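Local coordinates for NmrA family protein (Shigella flexneri 2a, PDB 3QVO) that is of unknown function but, as a Rossmann-fold protein of the NmrA family, probably binds NAD(P), at residues Ala36-Asn41 / Ser196-Ala201. Numbering follows the deposited sequence.
Sequences ARHVIN and SRKSVA
Segments 36-41 of helix 34-43 and 197-201 of helix 197-209 pack H38 and V39 against R197, K198 and A201, their short axes crossing at -49°. Closest approach of these axes is 8.5 Å. The CA atoms of V39 and A201 come within 5.2 Å of each other. The small A201 side chain is consistent with this close approach: its CB lies 3.4 Å from CB of H38 and 3.8 Å from CG2 of V39, fitting between the two neighbours. CG2 is the V39 methyl that faces A201.

H38 reaches out along the first turn of the other helix. Its CG is anti to the carbonyl carbon (chi1 -64°), which brings one ring face under the backbone N of K198, while CB of R197 sits obliquely to the ring, 4.1 Å from CD2. The K198 chain runs at about a right angle to the histidine; its bend at chi3 (-85°) places CE 3.4 Å from CE1 of H38. Both basic ends go elsewhere, NZ of K198 to D177 and NH2 of R197 to D175, in salt bridges.

S196 N-caps the second helix, its OG accepting from N of S199. The contact thus joins the helix after the first strand of the Rossmann fold to the one that follows strand 194-196. Its cross-helix chemistry is van der Waals contact around an imidazole; NZ of K198 is 4.5 Å from ND1 of H38, but D177 probably offsets much of the lysine's charge, so any effect on the ring's ionisation is likely to be modest.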
ATOM      1  N   ALA A  36      -5.510  -1.777   4.981  1.00 58.49           N
ATOM      2  CA  ALA A  36      -6.327  -2.213   3.871  1.00 58.06           C
ATOM      3  C   ALA A  36      -7.847  -2.108   4.186  1.00 59.80           C
ATOM      4  O   ALA A  36      -8.625  -1.716   3.315  1.00 59.13           O
ATOM      5  CB  ALA A  36      -5.946  -3.635   3.438  1.00 56.47           C
ATOM      6  N   ARG A  37      -8.244  -2.425   5.423  1.00 62.41           N
ATOM      7  CA  ARG A  37      -9.650  -2.500   5.813  1.00 64.68           C
ATOM      8  C   ARG A  37     -10.362  -1.166   5.724  1.00 65.66           C
ATOM      9  O   ARG A  37     -11.552  -1.108   5.390  1.00 66.30           O
ATOM     10  CB  ARG A  37      -9.823  -3.061   7.234  1.00 68.13           C
ATOM     11  N   HIS A  38      -9.624  -0.101   6.012  1.00 65.36           N
ATOM     12  CA  HIS A  38     -10.145   1.245   5.917  1.00 65.55           C
ATOM     13  C   HIS A  38     -10.260   1.614   4.434  1.00 62.70           C
ATOM     14  O   HIS A  38     -11.218   2.238   4.029  1.00 64.65           O
ATOM     15  CB  HIS A  38      -9.230   2.259   6.618  1.00 66.14           C
ATOM     16  CG  HIS A  38      -9.089   2.070   8.097  1.00 68.53           C
ATOM     17  ND1 HIS A  38     -10.076   2.409   8.991  1.00 75.60           N
ATOM     18  CD2 HIS A  38      -8.036   1.672   8.847  1.00 69.26           C
ATOM     19  CE1 HIS A  38      -9.660   2.175  10.223  1.00 75.41           C
ATOM     20  NE2 HIS A  38      -8.417   1.734  10.164  1.00 72.73           N
ATOM     21  N   VAL A  39      -9.284   1.245   3.633  1.00 59.48           N
ATOM     22  CA  VAL A  39      -9.323   1.567   2.218  1.00 58.21           C
ATOM     23  C   VAL A  39     -10.513   0.875   1.581  1.00 58.82           C
ATOM     24  O   VAL A  39     -11.305   1.503   0.857  1.00 58.94           O
ATOM     25  CB  VAL A  39      -8.067   1.095   1.477  1.00 55.80           C
ATOM     26  CG1 VAL A  39      -8.220   1.301   0.018  1.00 53.85           C
ATOM     27  CG2 VAL A  39      -6.863   1.800   1.985  1.00 55.52           C
ATOM     28  N   ILE A  40     -10.662  -0.405   1.900  1.00 58.79           N
ATOM     29  CA  ILE A  40     -11.752  -1.205   1.339  1.00 59.82           C
ATOM     30  C   ILE A  40     -13.092  -0.544   1.649  1.00 63.11           C
ATOM     31  O   ILE A  40     -13.959  -0.446   0.791  1.00 63.56           O
ATOM     32  CB  ILE A  40     -11.717  -2.623   1.922  1.00 59.40           C
ATOM     33  CG1 ILE A  40     -10.554  -3.376   1.327  1.00 56.64           C
ATOM     34  CG2 ILE A  40     -13.018  -3.374   1.710  1.00 59.96           C
ATOM     35  CD1 ILE A  40     -10.155  -4.612   2.130  1.00 55.68           C
ATOM     36  N   ASN A  41     -13.243  -0.094   2.890  1.00 66.06           N
ATOM     37  CA  ASN A  41     -14.421   0.602   3.365  1.00 69.13           C
ATOM     38  C   ASN A  41     -14.710   1.932   2.684  1.00 69.22           C
ATOM     39  O   ASN A  41     -15.866   2.289   2.430  1.00 71.58           O
ATOM     40  CB  ASN A  41     -14.204   0.932   4.819  1.00 72.65           C
ATOM     41  CG  ASN A  41     -15.051   0.120   5.746  1.00 79.29           C
ATOM     42  OD1 ASN A  41     -14.615  -0.962   6.202  1.00 82.70           O
ATOM     43  ND2 ASN A  41     -16.252   0.673   6.118  1.00 83.21           N
ATOM     44  N   SER A 196      -1.973   7.832  12.155  1.00 71.02           N
ATOM     45  CA  SER A 196      -3.091   6.921  12.178  1.00 71.08           C
ATOM     46  C   SER A 196      -3.168   6.131  10.871  1.00 67.92           C
ATOM     47  O   SER A 196      -2.867   6.623   9.779  1.00 65.72           O
ATOM     48  CB  SER A 196      -4.409   7.693  12.404  1.00 73.60           C
ATOM     49  OG  SER A 196      -4.807   8.421  11.240  1.00 71.02           O
ATOM     50  N   ARG A 197      -3.549   4.879  11.001  1.00 67.87           N
ATOM     51  CA  ARG A 197      -3.858   4.052   9.853  1.00 65.38           C
ATOM     52  C   ARG A 197      -4.943   4.708   8.995  1.00 65.74           C
ATOM     53  O   ARG A 197      -4.893   4.673   7.773  1.00 64.18           O
ATOM     54  CB  ARG A 197      -4.353   2.702  10.341  1.00 65.90           C
ATOM     55  CG  ARG A 197      -3.274   1.846  10.951  1.00 67.87           C
ATOM     56  CD  ARG A 197      -3.689   0.386  11.050  1.00 69.57           C
ATOM     57  NE  ARG A 197      -2.600  -0.441  11.551  1.00 71.66           N
ATOM     58  CZ  ARG A 197      -2.189  -0.473  12.815  1.00 74.86           C
ATOM     59  NH1 ARG A 197      -1.174  -1.250  13.164  1.00 76.04           N
ATOM     60  NH2 ARG A 197      -2.758   0.287  13.728  1.00 77.08           N
ATOM     61  N   LYS A 198      -5.929   5.312   9.638  1.00 68.63           N
ATOM     62  CA  LYS A 198      -7.000   5.966   8.898  1.00 70.05           C
ATOM     63  C   LYS A 198      -6.426   7.082   8.038  1.00 68.75           C
ATOM     64  O   LYS A 198      -6.868   7.276   6.895  1.00 67.90           O
ATOM     65  CB  LYS A 198      -8.051   6.482   9.872  1.00 73.60           C
ATOM     66  CG  LYS A 198      -9.415   6.725   9.322  1.00 78.05           C
ATOM     67  CD  LYS A 198     -10.478   6.753  10.466  1.00 86.38           C
ATOM     68  CE  LYS A 198     -10.964   5.301  10.819  1.00 88.49           C
ATOM     69  NZ  LYS A 198     -11.925   5.214  11.955  1.00 89.98           N
ATOM     70  N   SER A 199      -5.398   7.759   8.546  1.00 68.39           N
ATOM     71  CA  SER A 199      -4.745   8.800   7.775  1.00 68.05           C
ATOM     72  C   SER A 199      -4.131   8.213   6.516  1.00 66.02           C
ATOM     73  O   SER A 199      -4.309   8.738   5.404  1.00 65.13           O
ATOM     74  CB  SER A 199      -3.653   9.489   8.578  1.00 69.83           C
ATOM     75  OG  SER A 199      -4.171  10.192   9.725  1.00 71.52           O
ATOM     76  N   VAL A 200      -3.420   7.110   6.685  1.00 64.71           N
ATOM     77  CA  VAL A 200      -2.720   6.523   5.569  1.00 62.35           C
ATOM     78  C   VAL A 200      -3.729   5.994   4.558  1.00 61.40           C
ATOM     79  O   VAL A 200      -3.538   6.135   3.361  1.00 59.45           O
ATOM     80  CB  VAL A 200      -1.754   5.435   6.022  1.00 62.14           C
ATOM     81  CG1 VAL A 200      -1.004   4.848   4.812  1.00 59.70           C
ATOM     82  CG2 VAL A 200      -0.773   6.008   7.035  1.00 63.32           C
ATOM     83  N   ALA A 201      -4.821   5.427   5.046  1.00 62.43           N
ATOM     84  CA  ALA A 201      -5.893   4.972   4.150  1.00 62.07           C
ATOM     85  C   ALA A 201      -6.489   6.128   3.365  1.00 62.60           C
ATOM     86  O   ALA A 201      -6.769   5.999   2.170  1.00 62.25           O
ATOM     87  CB  ALA A 201      -6.984   4.235   4.912  1.00 62.26           C
TER